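PDB 5U1T: separin from Saccharomyces cerevisiae, which acts as a caspase-like cysteine protease that cleaves the cohesin subunit Scc1 at the onset of anaphase, allowing chromosomes to segregate. Local coordinates for residues Y283-M286 with S287-R290. Sequence-based numbering, arbitrary orientation.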
# COMPACT_ATOMS: atom_id res chain seq x y z
N TYR A 283 -19.22 14.80 -74.28
CA TYR A 283 -19.55 14.02 -75.47
C TYR A 283 -19.59 12.56 -75.06
O TYR A 283 -18.60 11.84 -75.10
CB TYR A 283 -18.56 14.25 -76.62
CG TYR A 283 -17.17 14.67 -76.18
CD1 TYR A 283 -16.25 13.73 -75.70
CD2 TYR A 283 -16.77 16.00 -76.23
CE1 TYR A 283 -14.98 14.11 -75.29
CE2 TYR A 283 -15.50 16.40 -75.82
CZ TYR A 283 -14.61 15.45 -75.35
OH TYR A 283 -13.35 15.83 -74.95
N CYS A 284 -20.78 12.15 -74.63
CA CYS A 284 -20.97 10.83 -74.07
C CYS A 284 -22.43 10.44 -74.20
O CYS A 284 -23.31 11.30 -74.21
CB CYS A 284 -20.53 10.83 -72.60
SG CYS A 284 -20.56 12.47 -71.78
N ASN A 285 -22.68 9.14 -74.31
CA ASN A 285 -24.05 8.64 -74.35
C ASN A 285 -24.67 8.80 -72.97
O ASN A 285 -24.44 7.96 -72.09
CB ASN A 285 -24.10 7.18 -74.81
CG ASN A 285 -25.45 6.78 -75.38
OD1 ASN A 285 -26.50 7.24 -74.93
ND2 ASN A 285 -25.44 5.90 -76.39
N MET A 286 -25.43 9.87 -72.78
CA MET A 286 -26.01 10.20 -71.48
C MET A 286 -26.99 9.12 -71.03
O MET A 286 -27.06 8.76 -69.84
CB MET A 286 -26.70 11.56 -71.53
CG MET A 286 -25.77 12.74 -71.82
SD MET A 286 -25.09 13.49 -70.33
CE MET A 286 -26.58 14.19 -69.61
N SER A 287 -27.74 8.60 -72.00
CA SER A 287 -28.77 7.60 -71.75
C SER A 287 -28.18 6.25 -71.36
O SER A 287 -28.89 5.40 -70.82
CB SER A 287 -29.68 7.45 -72.98
OG SER A 287 -28.95 7.41 -74.21
N GLU A 288 -26.90 6.04 -71.62
CA GLU A 288 -26.29 4.76 -71.31
C GLU A 288 -25.16 4.81 -70.30
O GLU A 288 -24.47 3.82 -70.10
CB GLU A 288 -25.76 4.10 -72.58
CG GLU A 288 -26.76 4.09 -73.72
CD GLU A 288 -27.91 3.17 -73.45
OE1 GLU A 288 -28.66 2.87 -74.40
OE2 GLU A 288 -28.07 2.73 -72.30
N ASN A 289 -24.98 5.96 -69.66
CA ASN A 289 -23.93 6.16 -68.67
C ASN A 289 -22.57 5.75 -69.17
O ASN A 289 -21.84 5.06 -68.49
CB ASN A 289 -24.24 5.43 -67.35
CG ASN A 289 -25.25 6.14 -66.52
OD1 ASN A 289 -25.92 5.54 -65.71
ND2 ASN A 289 -25.35 7.43 -66.72
N ARG A 290 -22.21 6.17 -70.37
CA ARG A 290 -20.89 5.86 -70.89
C ARG A 290 -20.47 6.85 -71.93
O ARG A 290 -21.05 7.91 -72.08
CB ARG A 290 -20.83 4.46 -71.48
CG ARG A 290 -22.07 4.05 -72.23
CD ARG A 290 -22.00 2.60 -72.65
NE ARG A 290 -23.32 1.97 -72.65
CZ ARG A 290 -23.89 1.42 -73.72
NH1 ARG A 290 -23.26 1.42 -74.88
NH2 ARG A 290 -25.08 0.88 -73.63
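Two overlapping type I turns, reversing the chain from Asn-285 to Arg-290, form a Schellman motif in the loop between helix 264-274 and helix 298-313, at the surface of separase, its centre about 77 Å from the centre of the chain. They illustrate how one carbonyl can organise a short reversal. Glu-288 N donates to Asn-285 O at 3.2 Å and closes the first turn. The same oxygen takes a weak bond from Arg-290 N at 3.3 Å, the outer, six-residue bond of the Schellman motif, while a second weak bond, from Asn-289 N to Met-286 O, nests inside it; a positive phi at Asn-289 turns the chain back out.

Side chains add a second layer of contact at the start of the turn. Asn-285 holds CG anti to its own nitrogen (chi1 -157°), which brings the amide alongside Ser-287 and Glu-288. Its OD1 accepts Ser-287 OG at 2.6 Å, the hydroxyl approaching nearly along the C=O axis (161°). Glu-288 runs alongside Asn-285 in the same direction, its CG 3.4 Å from the amide carbon CG of Asn-285, with amide and carboxylate planes 65° apart. The Asn-285 amide is thus held by the Ser-287 hydroxyl at OD1 and packed by the Glu-288 methylene CG.

Beyond the turn, helix 319-336 lies against Cys-284 through Cys-325 and Cys-328, and against Arg-290 through Thr-332. Lys-324 adds a weak bond to Met-286 O. Arg-290 also folds back on Glu-288: its NE makes a weak bond to Glu-288 O at 3.4 Å, and its NH2 forms a long salt bridge to OE2 of Glu-288. One face of the Arg-290 guanidinium is met by Glu-288 CG, 3.5 Å from its plane and nearer the group's margin than its middle.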